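Local structure of Cfl (7A9J) at residues I69-G80 with I95-L104; T39-F50 with L250-L258. The protein is a coronafacic acid ligase of the ATP-dependent AMP-binding enzyme family, whose members probably activate carboxylic acids as adenylates for amide or thioester formation. The protein carries 1 engineered substitution. All blocks are in the same frame, centred on the assembly; numbering follows the deposited sequence.

Overall arrangement
Contact 2 brackets contact 1 along the chain: the order is T39-F50, I69-G80, I95-L104 and, much later, L250-L258. The centres of the two contacts lie 22 Å apart and their nearest atoms about 7 Å, so they do not touch. Contact 1 builds one border of a five-stranded parallel sheet, whereas contact 2 joins strand 39-42 to strand 255-257 in a different, mixed sheet. Helix 83-95 lies between them: it links the two strands of contact 1, and its F83 and Y90 meet side chains of contact 2. Both contacts lie in the AMP-binding region, and contact 2 brings its early and later parts together.

Contact 1 (I69-G80 with I95-L104); sequences IKKGDRISIHMG and IGAVFVPLSL
D73 and V98 open a parallel ladder, and every direct hydrogen bond across the contact is between backbones. V98 N donates to D73 O (2.9 Å), I75 N to V98 O, V100 N to I75 O, I77 N to V100 O and L102 N to I77 O. Beyond the strands, G72 N reaches G96 O (2.9 Å) from above the carbonyl plane. Both glycines have positive phi; G96 follows the last residue of helix 83-95, and glycine suits it because K71 CG lies where a CB would go. D73 also fixes the turn before its strand, since its OD2 accepts from K70 N (2.8 Å).

H78 has CG anti to its backbone N (chi1 -176°), which lays CD2 against L102 CB (3.7 Å) while L102 O lies at the ring edge. Its NE2 shares a water with S103 O, and ND1 bonds Y123 OH. S76 CB meets L102 CD1 at 3.7 Å. On the face of I75 and I77, I77 CD1 presses on F99 CB (3.5 Å), and I75 CD1 on A97 CB; branched and small apolar residues suit this side, where I77 meets helix 83-95.

These strands and helix 83-95 form a beta-alpha-beta unit. From D73 to L102 the facing backbone groups satisfy one another, while S118 O holds R74 NH1 and S120 OG holds S76 OG, so apolar groups pack between satisfied polar ones; the exception is M79 N, buried without a partner.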
loop_
_atom_site.group_PDB
_atom_site.type_symbol
_atom_site.label_atom_id
_atom_site.label_comp_id
_atom_site.label_asym_id
_atom_site.label_seq_id
_atom_site.Cartn_x
_atom_site.Cartn_y
_atom_site.Cartn_z
ATOM N N ILE A 69 1.401 0.050 -31.903
ATOM C CA ILE A 69 1.735 -0.627 -30.652
ATOM C C ILE A 69 1.369 -2.102 -30.794
ATOM O O ILE A 69 0.318 -2.452 -31.357
ATOM C CB ILE A 69 1.018 0.029 -29.467
ATOM C CG1 ILE A 69 1.456 1.496 -29.372
ATOM C CG2 ILE A 69 1.404 -0.661 -28.188
ATOM C CD1 ILE A 69 2.966 1.709 -29.504
ATOM N N LYS A 70 2.282 -2.973 -30.373
ATOM C CA LYS A 70 2.184 -4.409 -30.593
ATOM C C LYS A 70 2.353 -5.103 -29.256
ATOM O O LYS A 70 2.865 -4.509 -28.315
ATOM C CB LYS A 70 3.268 -4.927 -31.554
ATOM C CG LYS A 70 3.387 -4.125 -32.844
ATOM C CD LYS A 70 4.269 -4.826 -33.872
ATOM C CE LYS A 70 4.231 -4.099 -35.226
ATOM N NZ LYS A 70 2.836 -3.934 -35.753
ATOM N N LYS A 71 1.894 -6.355 -29.180
ATOM C CA LYS A 71 2.176 -7.205 -28.021
ATOM C C LYS A 71 3.665 -7.147 -27.698
ATOM O O LYS A 71 4.496 -7.305 -28.593
ATOM C CB LYS A 71 1.757 -8.651 -28.338
ATOM C CG LYS A 71 2.076 -9.624 -27.214
ATOM C CD LYS A 71 1.221 -10.885 -27.295
ATOM C CE LYS A 71 1.802 -11.864 -28.250
ATOM N NZ LYS A 71 1.362 -13.271 -27.944
ATOM N N GLY A 72 4.003 -6.918 -26.419
ATOM C CA GLY A 72 5.377 -6.835 -25.963
ATOM C C GLY A 72 5.989 -5.441 -25.927
ATOM O O GLY A 72 7.021 -5.249 -25.268
ATOM N N ASP A 73 5.401 -4.470 -26.625
ATOM C CA ASP A 73 5.839 -3.087 -26.495
ATOM C C ASP A 73 5.550 -2.575 -25.084
ATOM O O ASP A 73 4.544 -2.929 -24.472
ATOM C CB ASP A 73 5.113 -2.188 -27.509
ATOM C CG ASP A 73 5.543 -2.438 -28.953
ATOM O OD1 ASP A 73 6.569 -3.115 -29.208
ATOM O OD2 ASP A 73 4.832 -1.941 -29.850
ATOM N N ARG A 74 6.398 -1.681 -24.597
ATOM C CA ARG A 74 6.282 -1.169 -23.233
ATOM C C ARG A 74 5.721 0.246 -23.278
ATOM O O ARG A 74 6.204 1.092 -24.016
ATOM C CB ARG A 74 7.638 -1.237 -22.512
ATOM C CG ARG A 74 8.137 -2.693 -22.578
ATOM C CD ARG A 74 9.394 -2.859 -21.871
ATOM N NE ARG A 74 9.884 -4.223 -21.883
ATOM C CZ ARG A 74 11.043 -4.566 -21.322
ATOM N NH1 ARG A 74 11.782 -3.624 -20.744
ATOM N NH2 ARG A 74 11.478 -5.824 -21.354
ATOM N N ILE A 75 4.697 0.493 -22.471
ATOM C CA ILE A 75 4.030 1.778 -22.416
ATOM C C ILE A 75 4.175 2.336 -21.007
ATOM O O ILE A 75 3.706 1.716 -20.044
ATOM C CB ILE A 75 2.540 1.643 -22.749
ATOM C CG1 ILE A 75 2.366 0.899 -24.063
ATOM C CG2 ILE A 75 1.905 3.058 -22.793
ATOM C CD1 ILE A 75 0.899 0.956 -24.526
ATOM N N SER A 76 4.816 3.504 -20.883
ATOM C CA SER A 76 4.881 4.199 -19.591
ATOM C C SER A 76 3.574 4.947 -19.363
ATOM O O SER A 76 3.068 5.598 -20.273
ATOM C CB SER A 76 6.051 5.177 -19.568
ATOM O OG SER A 76 7.263 4.475 -19.439
ATOM N N ILE A 77 3.020 4.839 -18.156
ATOM C CA ILE A 77 1.724 5.417 -17.837
ATOM C C ILE A 77 1.930 6.359 -16.664
ATOM O O ILE A 77 2.555 5.994 -15.654
ATOM C CB ILE A 77 0.682 4.336 -17.483
ATOM C CG1 ILE A 77 0.511 3.369 -18.660
ATOM C CG2 ILE A 77 -0.659 5.007 -17.232
ATOM C CD1 ILE A 77 -0.503 2.264 -18.397
ATOM N N HIS A 78 1.378 7.540 -16.776
ATOM C CA HIS A 78 1.831 8.577 -15.843
ATOM C C HIS A 78 0.637 9.518 -15.645
ATOM O O HIS A 78 0.532 10.544 -16.294
ATOM C CB HIS A 78 3.063 9.271 -16.424
ATOM C CG HIS A 78 3.714 10.296 -15.533
ATOM N ND1 HIS A 78 4.184 11.500 -16.038
ATOM C CD2 HIS A 78 4.096 10.263 -14.225
ATOM C CE1 HIS A 78 4.765 12.185 -15.068
ATOM N NE2 HIS A 78 4.766 11.444 -13.971
ATOM N N MET A 79 -0.289 9.141 -14.750
ATOM C CA MET A 79 -1.494 9.948 -14.584
ATOM C C MET A 79 -2.149 9.731 -13.217
ATOM O O MET A 79 -1.902 8.728 -12.520
ATOM C CB MET A 79 -2.492 9.681 -15.709
ATOM C CG MET A 79 -3.097 8.368 -15.760
ATOM S SD MET A 79 -4.360 8.216 -17.153
ATOM C CE MET A 79 -3.439 8.710 -18.623
ATOM N N GLY A 80 -2.898 10.762 -12.802
ATOM C CA GLY A 80 -3.657 10.723 -11.562
ATOM C C GLY A 80 -4.906 9.869 -11.722
ATOM O O GLY A 80 -5.117 9.223 -12.747
ATOM N N ILE A 95 -4.224 -6.274 -25.294
ATOM C CA ILE A 95 -3.391 -6.457 -26.456
ATOM C C ILE A 95 -2.025 -6.984 -26.121
ATOM O O ILE A 95 -1.247 -7.265 -27.070
ATOM C CB ILE A 95 -3.263 -5.165 -27.288
ATOM C CG1 ILE A 95 -2.446 -4.088 -26.557
ATOM C CG2 ILE A 95 -4.646 -4.715 -27.706
ATOM C CD1 ILE A 95 -2.158 -2.928 -27.524
ATOM N N GLY A 96 -1.717 -7.181 -24.822
ATOM C CA GLY A 96 -0.413 -7.669 -24.433
ATOM C C GLY A 96 0.656 -6.614 -24.436
ATOM O O GLY A 96 1.840 -6.951 -24.529
ATOM N N ALA A 97 0.277 -5.343 -24.412
ATOM C CA ALA A 97 1.268 -4.306 -24.194
ATOM C C ALA A 97 1.616 -4.254 -22.714
ATOM O O ALA A 97 0.749 -4.381 -21.842
ATOM C CB ALA A 97 0.769 -2.936 -24.680
ATOM N N VAL A 98 2.907 -4.110 -22.453
ATOM C CA VAL A 98 3.441 -4.120 -21.093
ATOM C C VAL A 98 3.274 -2.729 -20.494
ATOM O O VAL A 98 3.809 -1.748 -21.021
ATOM C CB VAL A 98 4.913 -4.539 -21.146
ATOM C CG1 VAL A 98 5.580 -4.488 -19.748
ATOM C CG2 VAL A 98 5.022 -5.906 -21.784
ATOM N N PHE A 99 2.523 -2.612 -19.403
ATOM C CA PHE A 99 2.380 -1.272 -18.857
ATOM C C PHE A 99 3.358 -1.020 -17.718
ATOM O O PHE A 99 3.696 -1.928 -16.958
ATOM C CB PHE A 99 0.964 -0.947 -18.404
ATOM C CG PHE A 99 0.359 -1.896 -17.390
ATOM C CD1 PHE A 99 0.300 -1.521 -16.047
ATOM C CD2 PHE A 99 -0.236 -3.090 -17.793
ATOM C CE1 PHE A 99 -0.322 -2.326 -15.087
ATOM C CE2 PHE A 99 -0.871 -3.935 -16.823
ATOM C CZ PHE A 99 -0.880 -3.527 -15.454
ATOM N N VAL A 100 3.833 0.219 -17.654
ATOM C CA VAL A 100 4.920 0.621 -16.735
ATOM C C VAL A 100 4.416 1.850 -15.989
ATOM O O VAL A 100 4.607 2.981 -16.447
ATOM C CB VAL A 100 6.238 0.927 -17.471
ATOM C CG1 VAL A 100 7.367 1.179 -16.427
ATOM C CG2 VAL A 100 6.617 -0.198 -18.412
ATOM N N PRO A 101 3.757 1.676 -14.842
ATOM C CA PRO A 101 3.211 2.819 -14.124
ATOM C C PRO A 101 4.332 3.662 -13.508
ATOM O O PRO A 101 5.316 3.136 -12.937
ATOM C CB PRO A 101 2.320 2.178 -13.050
ATOM C CG PRO A 101 2.277 0.706 -13.357
ATOM C CD PRO A 101 3.400 0.368 -14.258
ATOM N N LEU A 102 4.230 4.975 -13.699
ATOM C CA LEU A 102 5.217 5.935 -13.194
ATOM C C LEU A 102 4.611 6.692 -12.024
ATOM O O LEU A 102 3.711 7.513 -12.211
ATOM C CB LEU A 102 5.665 6.930 -14.264
ATOM C CG LEU A 102 6.207 6.267 -15.518
ATOM C CD1 LEU A 102 6.491 7.330 -16.620
ATOM C CD2 LEU A 102 7.418 5.445 -15.161
ATOM N N SER A 103 5.163 6.451 -10.831
ATOM C CA SER A 103 4.578 6.965 -9.614
ATOM C C SER A 103 4.536 8.492 -9.647
ATOM O O SER A 103 5.413 9.150 -10.210
ATOM C CB SER A 103 5.427 6.470 -8.400
ATOM O OG SER A 103 5.413 7.403 -7.346
ATOM N N LEU A 104 3.467 9.066 -9.093
ATOM C CA LEU A 104 3.345 10.512 -9.062
ATOM C C LEU A 104 4.331 11.168 -8.103
ATOM O O LEU A 104 4.446 12.395 -8.122
ATOM C CB LEU A 104 1.916 10.925 -8.688
ATOM C CG LEU A 104 0.774 10.226 -9.457
ATOM C CD1 LEU A 104 -0.588 10.884 -9.141
ATOM C CD2 LEU A 104 1.058 10.218 -10.973
HETATM O O HOH W 1 5.760 11.913 -11.338
#

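Contact 2 (T39-F50 with L250-L258)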
loop_
_atom_site.group_PDB
_atom_site.type_symbol
_atom_site.label_atom_id
_atom_site.label_comp_id
_atom_site.label_asym_id
_atom_site.label_seq_id
_atom_site.Cartn_x
_atom_site.Cartn_y
_atom_site.Cartn_z
ATOM N N THR A 39 -22.736 0.085 -12.391
ATOM C CA THR A 39 -21.637 1.046 -12.331
ATOM C C THR A 39 -20.330 0.317 -12.039
ATOM O O THR A 39 -20.225 -0.406 -11.050
ATOM C CB THR A 39 -21.913 2.068 -11.243
ATOM O OG1 THR A 39 -23.119 2.754 -11.608
ATOM C CG2 THR A 39 -20.792 3.067 -11.109
ATOM N N ALA A 40 -19.330 0.532 -12.889
ATOM C CA ALA A 40 -18.004 -0.021 -12.631
ATOM C C ALA A 40 -17.116 0.967 -11.867
ATOM O O ALA A 40 -16.380 0.556 -10.952
ATOM C CB ALA A 40 -17.315 -0.415 -13.933
ATOM N N VAL A 41 -17.096 2.244 -12.234
ATOM C CA VAL A 41 -16.199 3.250 -11.656
ATOM C C VAL A 41 -17.009 4.513 -11.446
ATOM O O VAL A 41 -17.858 4.864 -12.276
ATOM C CB VAL A 41 -14.973 3.575 -12.552
ATOM C CG1 VAL A 41 -13.826 4.237 -11.695
ATOM C CG2 VAL A 41 -14.464 2.307 -13.181
ATOM N N LYS A 42 -16.758 5.192 -10.349
ATOM C CA LYS A 42 -17.404 6.467 -10.105
ATOM C C LYS A 42 -16.416 7.426 -9.473
ATOM O O LYS A 42 -15.391 7.036 -8.907
ATOM C CB LYS A 42 -18.691 6.309 -9.301
ATOM C CG LYS A 42 -18.545 6.014 -7.866
ATOM C CD LYS A 42 -19.755 5.185 -7.378
ATOM C CE LYS A 42 -19.820 5.148 -5.852
ATOM N NZ LYS A 42 -21.128 4.604 -5.385
ATOM N N SER A 43 -16.705 8.701 -9.659
ATOM C CA SER A 43 -15.970 9.771 -9.018
ATOM C C SER A 43 -17.032 10.618 -8.376
ATOM O O SER A 43 -18.213 10.233 -8.358
ATOM C CB SER A 43 -15.104 10.570 -9.996
ATOM O OG SER A 43 -15.915 11.120 -11.017
ATOM N N ILE A 44 -16.656 11.764 -7.834
ATOM C CA ILE A 44 -17.679 12.613 -7.264
ATOM C C ILE A 44 -18.639 13.097 -8.353
ATOM O O ILE A 44 -19.836 13.225 -8.110
ATOM C CB ILE A 44 -17.051 13.790 -6.513
ATOM C CG1 ILE A 44 -16.388 13.249 -5.241
ATOM C CG2 ILE A 44 -18.097 14.830 -6.195
ATOM C CD1 ILE A 44 -15.840 14.306 -4.366
ATOM N N ASN A 45 -18.133 13.378 -9.554
ATOM C CA ASN A 45 -18.975 13.977 -10.598
ATOM C C ASN A 45 -19.249 13.097 -11.805
ATOM O O ASN A 45 -19.936 13.552 -12.739
ATOM C CB ASN A 45 -18.353 15.275 -11.081
ATOM C CG ASN A 45 -18.228 16.247 -9.982
ATOM O OD1 ASN A 45 -19.193 16.458 -9.237
ATOM N ND2 ASN A 45 -17.025 16.782 -9.793
ATOM N N HIS A 46 -18.752 11.877 -11.831
ATOM C CA HIS A 46 -18.845 11.049 -13.016
ATOM C C HIS A 46 -19.070 9.600 -12.629
ATOM O O HIS A 46 -18.782 9.149 -11.508
ATOM C CB HIS A 46 -17.579 11.149 -13.878
ATOM C CG HIS A 46 -17.340 12.530 -14.410
ATOM N ND1 HIS A 46 -18.048 13.042 -15.481
ATOM C CD2 HIS A 46 -16.500 13.517 -14.003
ATOM C CE1 HIS A 46 -17.651 14.282 -15.713
ATOM N NE2 HIS A 46 -16.702 14.587 -14.843
ATOM N N ASN A 47 -19.547 8.849 -13.605
ATOM C CA ASN A 47 -19.595 7.418 -13.437
ATOM C C ASN A 47 -19.548 6.757 -14.803
ATOM O O ASN A 47 -19.863 7.367 -15.846
ATOM C CB ASN A 47 -20.843 6.996 -12.683
ATOM C CG ASN A 47 -22.106 7.230 -13.519
ATOM O OD1 ASN A 47 -22.553 6.331 -14.227
ATOM N ND2 ASN A 47 -22.620 8.453 -13.501
ATOM N N ILE A 48 -19.209 5.488 -14.780
ATOM C CA ILE A 48 -19.172 4.715 -16.010
ATOM C C ILE A 48 -19.630 3.301 -15.689
ATOM O O ILE A 48 -19.210 2.716 -14.682
ATOM C CB ILE A 48 -17.768 4.770 -16.656
ATOM C CG1 ILE A 48 -17.777 4.133 -18.070
ATOM C CG2 ILE A 48 -16.658 4.124 -15.737
ATOM C CD1 ILE A 48 -16.533 4.404 -18.833
ATOM N N SER A 49 -20.520 2.758 -16.528
ATOM C CA SER A 49 -20.958 1.387 -16.328
ATOM C C SER A 49 -19.880 0.394 -16.736
ATOM O O SER A 49 -18.968 0.704 -17.507
ATOM C CB SER A 49 -22.243 1.107 -17.155
ATOM O OG SER A 49 -21.937 1.207 -18.555
ATOM N N PHE A 50 -20.070 -0.856 -16.312
ATOM C CA PHE A 50 -19.177 -1.921 -16.801
ATOM C C PHE A 50 -19.155 -1.992 -18.338
ATOM O O PHE A 50 -18.076 -2.078 -18.960
ATOM C CB PHE A 50 -19.615 -3.270 -16.233
ATOM C CG PHE A 50 -19.069 -3.552 -14.858
ATOM C CD1 PHE A 50 -17.790 -4.087 -14.742
ATOM C CD2 PHE A 50 -19.810 -3.286 -13.691
ATOM C CE1 PHE A 50 -17.196 -4.379 -13.467
ATOM C CE2 PHE A 50 -19.207 -3.575 -12.400
ATOM C CZ PHE A 50 -17.940 -4.125 -12.327
ATOM N N LEU A 250 -13.336 -4.917 -9.347
ATOM C CA LEU A 250 -14.132 -5.032 -10.572
ATOM C C LEU A 250 -14.440 -6.483 -10.886
ATOM O O LEU A 250 -15.580 -6.801 -11.220
ATOM C CB LEU A 250 -13.407 -4.350 -11.737
ATOM C CG LEU A 250 -13.242 -2.837 -11.555
ATOM C CD1 LEU A 250 -12.322 -2.261 -12.679
ATOM C CD2 LEU A 250 -14.616 -2.155 -11.619
ATOM N N GLN A 251 -13.472 -7.385 -10.710
ATOM C CA GLN A 251 -13.725 -8.815 -10.920
ATOM C C GLN A 251 -14.714 -9.410 -9.928
ATOM O O GLN A 251 -15.464 -10.321 -10.284
ATOM C CB GLN A 251 -12.447 -9.620 -10.835
ATOM C CG GLN A 251 -11.639 -9.426 -12.036
ATOM C CD GLN A 251 -10.329 -10.271 -11.928
ATOM O OE1 GLN A 251 -10.308 -11.403 -11.376
ATOM N NE2 GLN A 251 -9.282 -9.712 -12.416
ATOM N N LYS A 252 -14.824 -8.844 -8.746
ATOM C CA LYS A 252 -15.900 -9.256 -7.832
ATOM C C LYS A 252 -17.222 -8.540 -8.112
ATOM O O LYS A 252 -18.220 -8.800 -7.416
ATOM C CB LYS A 252 -15.421 -8.978 -6.392
ATOM C CG LYS A 252 -14.255 -9.894 -6.003
ATOM C CD LYS A 252 -13.761 -9.758 -4.492
ATOM C CE LYS A 252 -14.738 -10.447 -3.608
ATOM N NZ LYS A 252 -14.180 -10.470 -2.311
ATOM N N GLY A 253 -17.258 -7.660 -9.106
ATOM C CA GLY A 253 -18.468 -6.931 -9.472
ATOM C C GLY A 253 -18.769 -5.714 -8.628
ATOM O O GLY A 253 -19.877 -5.156 -8.746
ATOM N N TYR A 254 -17.816 -5.258 -7.815
ATOM C CA TYR A 254 -17.989 -4.037 -7.047
ATOM C C TYR A 254 -17.674 -2.828 -7.902
ATOM O O TYR A 254 -16.948 -2.931 -8.896
ATOM C CB TYR A 254 -17.023 -4.053 -5.855
ATOM C CG TYR A 254 -17.129 -5.253 -4.932
ATOM C CD1 TYR A 254 -18.319 -5.950 -4.815
ATOM C CD2 TYR A 254 -16.013 -5.638 -4.138
ATOM C CE1 TYR A 254 -18.419 -7.049 -3.951
ATOM C CE2 TYR A 254 -16.086 -6.752 -3.283
ATOM C CZ TYR A 254 -17.309 -7.417 -3.184
ATOM O OH TYR A 254 -17.439 -8.506 -2.349
ATOM N N SER A 255 -18.232 -1.665 -7.535
ATOM C CA SER A 255 -17.770 -0.457 -8.193
ATOM C C SER A 255 -16.537 0.045 -7.471
ATOM O O SER A 255 -16.279 -0.306 -6.318
ATOM C CB SER A 255 -18.825 0.652 -8.235
ATOM O OG SER A 255 -19.164 1.045 -6.921
ATOM N N VAL A 256 -15.763 0.865 -8.168
ATOM C CA VAL A 256 -14.560 1.471 -7.613
ATOM C C VAL A 256 -14.779 2.978 -7.606
ATOM O O VAL A 256 -15.161 3.574 -8.627
ATOM C CB VAL A 256 -13.306 1.108 -8.433
ATOM C CG1 VAL A 256 -12.059 1.910 -7.949
ATOM C CG2 VAL A 256 -13.060 -0.406 -8.401
ATOM N N LEU A 257 -14.531 3.590 -6.467
ATOM C CA LEU A 257 -14.615 5.036 -6.288
ATOM C C LEU A 257 -13.239 5.622 -6.465
ATOM O O LEU A 257 -12.311 5.207 -5.762
ATOM C CB LEU A 257 -15.148 5.378 -4.894
ATOM C CG LEU A 257 -15.094 6.863 -4.498
ATOM C CD1 LEU A 257 -16.058 7.738 -5.369
ATOM C CD2 LEU A 257 -15.480 6.943 -2.968
ATOM N N LEU A 258 -13.097 6.559 -7.414
ATOM C CA LEU A 258 -11.842 7.262 -7.631
ATOM C C LEU A 258 -11.905 8.691 -7.116
ATOM O O LEU A 258 -12.816 9.450 -7.448
ATOM C CB LEU A 258 -11.460 7.281 -9.114
ATOM C CG LEU A 258 -11.159 5.894 -9.685
ATOM C CD1 LEU A 258 -10.718 6.103 -11.177
ATOM C CD2 LEU A 258 -10.033 5.168 -8.942
HETATM O O HOH W 2 -21.318 -2.421 -9.264
HETATM O O HOH W 3 -13.724 11.998 -7.423
#
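F50 has CG beside its backbone N (chi1 -84°), and in L250 (chi1 -64°) CD1 continues the chain while the other branch, CD2, turns to F50 CE1 at 3.9 Å. A40 CB sits over the centre of one face of the F50 ring, 3.6 Å above its plane; a methyl this small lets the aromatic lie close to the strand. L250 CD2 also touches A40 CB.

Strand 39-42 runs parallel to strand 255-257, their axes only 4° apart, so the contact adds a parallel pair to a mixed sheet of the AMP-binding region. V256 N donates to A40 O, K42 N to V256 O, and L258 N to K42 O (2.8 Å). On the other border of strand 39-42, A40 and V41 both face I48, a classic beta bulge whose I48 O accepts from both backbone nitrogens.

V41 puts CG1 against L258 CD1 (3.7 Å), apolar residues suited to this buried side, where V41 also meets F83 of helix 83-95. On the opposite face K42 lays its CG against L257 CD1 (3.9 Å). G253, with positive phi, closes helix 240-251 in a Schellman motif, and a water donates to both G253 O and T39 O.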